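Putative membrane protein COG4129 (Clostridium difficile, PDB 3KMI) is a putative aromatic acid exporter of the cell membrane, of which this helical C-terminal domain is probably the soluble part and is seen here as a pair. Local coordinates at the interface of chains A and B. Numbering follows the deposited sequence. Chains: chain A/B, Putative membrane protein COG4129.

Contact 1: the interface of chains A and B. Residues chain A 94, 158-159, 162; chain B 90, 94, 159, 163.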
# COMPACT_ATOMS: atom_id res chain seq x y z
N TYR A 94 -5.81 6.00 -7.77
CA TYR A 94 -6.47 7.04 -6.99
C TYR A 94 -6.59 8.35 -7.78
O TYR A 94 -7.67 8.92 -7.88
CB TYR A 94 -5.72 7.33 -5.68
CG TYR A 94 -5.79 6.20 -4.66
CD1 TYR A 94 -6.91 5.39 -4.55
CD2 TYR A 94 -4.74 6.01 -3.78
CE1 TYR A 94 -6.96 4.37 -3.58
CE2 TYR A 94 -4.75 5.00 -2.82
CZ TYR A 94 -5.87 4.20 -2.71
OH TYR A 94 -5.86 3.23 -1.73
N PHE A 158 -6.58 12.07 0.39
CA PHE A 158 -6.02 11.56 1.64
C PHE A 158 -5.42 10.15 1.48
O PHE A 158 -4.42 9.81 2.13
CB PHE A 158 -7.07 11.57 2.76
CG PHE A 158 -6.47 11.49 4.13
CD1 PHE A 158 -5.97 12.64 4.75
CD2 PHE A 158 -6.37 10.29 4.80
CE1 PHE A 158 -5.40 12.58 6.00
CE2 PHE A 158 -5.81 10.21 6.06
CZ PHE A 158 -5.32 11.37 6.66
N LEU A 159 -6.03 9.34 0.62
CA LEU A 159 -5.49 8.00 0.31
C LEU A 159 -4.15 8.08 -0.40
O LEU A 159 -3.28 7.19 -0.22
CB LEU A 159 -6.48 7.16 -0.52
CG LEU A 159 -7.80 6.71 0.13
CD1 LEU A 159 -8.89 6.57 -0.92
CD2 LEU A 159 -7.61 5.46 0.92
N THR A 162 -1.47 8.47 2.22
CA THR A 162 -1.15 7.16 2.79
C THR A 162 -0.11 6.44 1.96
O THR A 162 0.87 5.93 2.50
CB THR A 162 -2.42 6.29 2.98
OG1 THR A 162 -3.29 6.94 3.91
CG2 THR A 162 -2.04 4.97 3.53
N ASN B 90 -2.39 0.46 6.90
CA ASN B 90 -3.19 1.61 6.48
C ASN B 90 -4.50 1.67 7.28
O ASN B 90 -4.89 2.73 7.82
CB ASN B 90 -3.49 1.59 4.96
CG ASN B 90 -2.23 1.64 4.09
OD1 ASN B 90 -1.16 2.00 4.55
ND2 ASN B 90 -2.38 1.35 2.79
N TYR B 94 -6.02 4.55 10.15
CA TYR B 94 -7.33 5.20 10.05
C TYR B 94 -8.18 4.92 11.29
O TYR B 94 -8.67 5.82 11.94
CB TYR B 94 -8.12 4.71 8.83
CG TYR B 94 -7.40 4.76 7.49
CD1 TYR B 94 -6.55 5.83 7.15
CD2 TYR B 94 -7.62 3.76 6.54
CE1 TYR B 94 -5.92 5.88 5.89
CE2 TYR B 94 -7.01 3.81 5.28
CZ TYR B 94 -6.16 4.85 4.97
OH TYR B 94 -5.55 4.87 3.74
N LEU B 159 -12.51 5.66 4.00
CA LEU B 159 -11.14 5.23 3.68
C LEU B 159 -11.01 3.72 3.95
O LEU B 159 -10.41 2.98 3.15
CB LEU B 159 -10.14 6.01 4.54
CG LEU B 159 -10.12 7.53 4.42
CD1 LEU B 159 -9.20 8.17 5.47
CD2 LEU B 159 -9.67 7.92 3.07
N GLU B 163 -10.07 0.69 1.16
CA GLU B 163 -8.94 -0.26 1.27
C GLU B 163 -9.39 -1.72 1.40
O GLU B 163 -8.71 -2.62 0.91
CB GLU B 163 -8.07 0.13 2.48
CG GLU B 163 -7.50 1.54 2.34
CD GLU B 163 -6.01 1.59 2.17
OE1 GLU B 163 -5.37 0.56 1.88
OE2 GLU B 163 -5.44 2.67 2.38
O HOH W 1 -4.09 3.75 0.29
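A:Leu159 and B:Leu159, the same residue of helix 148-176 in each copy, run antiparallel alongside one another, A:Leu159 CG lying 3.7 Å from B:Leu159 CD2. The other methyl of B:Leu159, CD1, reaches CD2 on the A:Phe158 ring at 3.6 Å; the two side chains cross at about a right angle. A:Phe158 reaches it because its CG lies anti to the backbone N (chi1 -161°). The methyl CD2 of A:Leu159 is turned to B:Tyr94 OH, 3.5 Å away.

Toward the rim, the methyl CG2 of A:Thr162 packs on the amide of B:Asn90, 3.4 Å from CG. The hydroxyl OG1 of A:Thr162 hydrogen bonds to the phenol OH of B:Tyr94 at 3.1 Å. That phenol of B:Tyr94 also donates through OH to the carboxylate oxygen OE2 of B:Glu163 at 2.6 Å, on its anti side, and B:Asn90 ND2 gives OE1 a nearly straight bond (173° at H) on the syn side. Both oxygens of the carboxylate are thus held from within chain B. A water, 2.7 Å from B:Glu163 OE2 and 2.7 Å from A:Tyr94 OH, carries the network back to chain A. The patch joins the two helical bundles through a leucine centre with a polar border, in what may be a dimer of the domain.

Contact 2: the interface of chains A and B. Residues chain A 140-142, 144; chain B 146-148, 151.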
# COMPACT_ATOMS: atom_id res chain seq x y z
N LYS A 140 -6.93 17.68 6.75
CA LYS A 140 -7.92 17.29 7.74
C LYS A 140 -8.60 18.49 8.36
O LYS A 140 -9.78 18.43 8.72
CB LYS A 140 -7.29 16.42 8.85
CG LYS A 140 -8.34 15.70 9.72
CD LYS A 140 -7.77 15.12 11.01
CE LYS A 140 -7.97 16.04 12.21
NZ LYS A 140 -7.86 15.28 13.49
N ASN A 141 -7.86 19.59 8.47
CA ASN A 141 -8.34 20.78 9.19
C ASN A 141 -8.96 21.87 8.32
O ASN A 141 -9.18 22.98 8.76
CB ASN A 141 -7.23 21.32 10.11
CG ASN A 141 -6.98 20.42 11.33
OD1 ASN A 141 -7.56 19.33 11.46
ND2 ASN A 141 -6.14 20.90 12.24
N GLN A 142 -9.28 21.48 7.09
CA GLN A 142 -9.93 22.30 6.07
C GLN A 142 -11.44 22.39 6.29
O GLN A 142 -12.00 21.55 7.00
CB GLN A 142 -9.72 21.58 4.75
CG GLN A 142 -9.23 22.42 3.62
CD GLN A 142 -9.17 21.62 2.36
OE1 GLN A 142 -8.71 20.47 2.35
NE2 GLN A 142 -9.64 22.21 1.27
N LEU A 144 -15.25 21.71 5.87
CA LEU A 144 -15.98 20.48 5.54
C LEU A 144 -16.49 20.50 4.09
O LEU A 144 -16.69 21.58 3.53
CB LEU A 144 -17.16 20.28 6.51
CG LEU A 144 -16.87 19.62 7.87
CD1 LEU A 144 -15.81 20.38 8.65
CD2 LEU A 144 -18.15 19.51 8.69
N VAL B 146 -22.66 16.62 9.34
CA VAL B 146 -22.95 17.93 9.92
C VAL B 146 -21.80 18.42 10.80
O VAL B 146 -21.18 19.44 10.52
CB VAL B 146 -24.25 17.88 10.70
N ASP B 147 -21.52 17.67 11.86
CA ASP B 147 -20.43 17.99 12.78
C ASP B 147 -19.08 17.72 12.12
O ASP B 147 -18.99 16.96 11.15
CB ASP B 147 -20.57 17.10 14.02
CG ASP B 147 -20.01 17.75 15.26
OD1 ASP B 147 -19.02 18.52 15.16
OD2 ASP B 147 -20.57 17.47 16.35
N ARG B 148 -18.03 18.34 12.66
CA ARG B 148 -16.66 17.94 12.33
C ARG B 148 -16.36 16.52 12.84
O ARG B 148 -15.83 15.68 12.10
CB ARG B 148 -15.62 18.93 12.87
CG ARG B 148 -14.17 18.50 12.58
CD ARG B 148 -13.18 19.60 12.83
NE ARG B 148 -13.30 20.65 11.83
CZ ARG B 148 -12.59 20.71 10.71
NH1 ARG B 148 -11.70 19.77 10.42
NH2 ARG B 148 -12.78 21.71 9.86
N PHE B 151 -17.88 14.20 10.36
CA PHE B 151 -17.19 14.15 9.11
C PHE B 151 -15.93 13.30 9.26
O PHE B 151 -15.58 12.55 8.35
CB PHE B 151 -16.82 15.56 8.62
CG PHE B 151 -15.58 15.59 7.78
CD1 PHE B 151 -15.66 15.32 6.42
CD2 PHE B 151 -14.34 15.81 8.36
CE1 PHE B 151 -14.51 15.29 5.65
CE2 PHE B 151 -13.19 15.79 7.60
CZ PHE B 151 -13.27 15.53 6.24
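B:Arg148, at the start of helix 148-176, extends its guanidinium to the main-chain carbonyls of A:Lys140 and A:Gln142, where helix 124-140 of chain A ends and the following loop begins. Its polar contacts are with backbone oxygens. B:Arg148 NH2 donates to A:Gln142 O at 3.0 Å (154° at H). The donor stands above the carbonyl plane, 49° out of it, and the oxygen is somewhat tilted from the guanidinium plane. B:Arg148 NH1 lies 2.9 Å from A:Lys140 O in a weak, more bent bond. Two neighbouring nitrogens thus span the turn at the helix end, where the arginine's probable positive charge would suit the carbonyl oxygens.

The apolar contacts centre on A:Leu144. Its methyl CD1 covers one face of the guanidinium, toward one side of the group and 3.8 Å from B:Arg148 CZ, while the other methyl, CD2, rests against the backbone oxygens of B:Val146 and B:Asp147. The side of the leucine toward B:Phe151 meets that residue's CB, the two side chains lying antiparallel. A:Leu144 therefore packs against the first turn of helix 148-176 of chain B and the two residues before it, probably helping to join the two copies at this end of the pair.

The B:Arg148 chain runs out with CG anti to the backbone N (chi1 178°) and bends at chi3, which brings B:Arg148 NH1 to 3.7 Å from A:Asn141 CA.

Contact 3: the interface of chains A and B. Residues chain A 75-76, 79; chain B 56, 60, 82.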
# COMPACT_ATOMS: atom_id res chain seq x y z
N LEU A 75 18.54 -8.77 -4.67
CA LEU A 75 17.12 -9.16 -4.64
C LEU A 75 16.33 -8.42 -3.56
O LEU A 75 15.16 -8.04 -3.78
CB LEU A 75 16.97 -10.70 -4.54
CG LEU A 75 17.13 -11.53 -5.82
CD1 LEU A 75 16.87 -13.00 -5.56
CD2 LEU A 75 16.25 -11.08 -7.02
N GLU A 76 16.98 -8.17 -2.42
CA GLU A 76 16.38 -7.34 -1.39
C GLU A 76 16.14 -5.89 -1.85
O GLU A 76 15.14 -5.28 -1.47
CB GLU A 76 17.16 -7.41 -0.06
CG GLU A 76 17.05 -8.80 0.62
CD GLU A 76 17.82 -8.93 1.96
OE1 GLU A 76 18.49 -7.97 2.39
OE2 GLU A 76 17.74 -10.03 2.57
N ASP A 79 13.16 -5.97 -4.15
CA ASP A 79 11.88 -6.03 -3.41
C ASP A 79 11.36 -4.62 -3.06
O ASP A 79 10.16 -4.38 -3.11
CB ASP A 79 11.94 -6.94 -2.19
CG ASP A 79 12.01 -8.39 -2.55
OD1 ASP A 79 11.41 -8.82 -3.57
OD2 ASP A 79 12.65 -9.14 -1.82
N ILE B 56 11.12 -14.55 3.92
CA ILE B 56 11.82 -14.00 2.74
C ILE B 56 13.35 -14.12 2.89
O ILE B 56 14.02 -14.57 1.96
CB ILE B 56 11.43 -12.53 2.46
CG1 ILE B 56 9.97 -12.42 2.06
CG2 ILE B 56 12.25 -11.96 1.29
CD1 ILE B 56 9.47 -10.95 2.05
N TYR B 60 15.92 -16.32 0.22
CA TYR B 60 17.14 -15.82 -0.41
C TYR B 60 18.43 -16.49 0.07
O TYR B 60 19.38 -16.66 -0.72
CB TYR B 60 17.24 -14.32 -0.20
CG TYR B 60 16.14 -13.53 -0.90
CD1 TYR B 60 15.63 -13.94 -2.14
CD2 TYR B 60 15.63 -12.36 -0.34
CE1 TYR B 60 14.65 -13.22 -2.81
CE2 TYR B 60 14.64 -11.62 -1.00
CZ TYR B 60 14.15 -12.07 -2.23
OH TYR B 60 13.16 -11.37 -2.92
N LYS B 82 2.51 -9.24 1.34
CA LYS B 82 3.02 -7.90 1.67
C LYS B 82 1.99 -6.78 1.38
O LYS B 82 1.88 -5.88 2.17
CB LYS B 82 4.37 -7.57 0.95
CG LYS B 82 5.53 -8.36 1.56
CD LYS B 82 6.90 -7.97 0.98
CE LYS B 82 7.04 -8.52 -0.42
NZ LYS B 82 8.43 -8.44 -0.90
O HOH W 2 8.38 -6.58 -2.98
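The B:Tyr60 ring takes A:Leu75 on one face, with CB 3.8 Å above the plane and displaced from the ring centre, while A:Asp79 OD2 lies in plane at its edge. This is a helix-to-helix contact of the putative aromatic acid exporter C-terminal domain: the tyrosine sits near the end of helix 41-61 of chain B and meets helix 68-95 of chain A. The methyl CD1 of A:Leu75 comes to 3.5 Å from B:Tyr60 CE1, the side chains crossing obliquely. On the same face, out past the opposite rim, A:Glu76 CG comes to 4.0 Å from B:Tyr60 CD2, its carboxylate plane turned 52° from the ring.

A:Asp79 and B:Tyr60 approach head-on, with carboxylate and ring planes only 22° apart. The phenol OH of B:Tyr60 donates to A:Asp79 OD2 at 2.5 Å, on the syn side and slightly out of the carboxylate plane. The second oxygen, A:Asp79 OD1, stands 3.2 Å from B:Tyr60 OH, so the phenol group lies near both oxygens but much nearer OD2.

B:Lys82, from helix 68-95 of chain B, arrives across A:Asp79 at about a right angle, the bend of its chain at chi3 turning NZ toward the aspartate and a water. The ammonium B:Lys82 NZ remains 4.0 Å from A:Asp79 OD1, without direct contact, though its charge would probably favour the ionised carboxylate. The water, 2.8 Å from B:Lys82 NZ, links the lysine to the backbone oxygen A:Asp79 O, which binds that water at 2.8 Å.

Measured between the centres of their C-alpha atoms, contact 1 is about 17 Å from contact 2 and 25 Å from contact 3, while contacts 2 and 3 are about 41 Å apart, so the pairing runs along the length of the bundles with contact 1 between the other two. Helix 148-176 of chain B serves both contacts 1 and 2, and helix 68-95 of both chains takes part in contacts 1 and 3. The pairing is not an exact two-fold, so equivalent residues need not meet alike. Such spread suggests a side-by-side dimer, although the crystal alone does not establish one for the full-length protein.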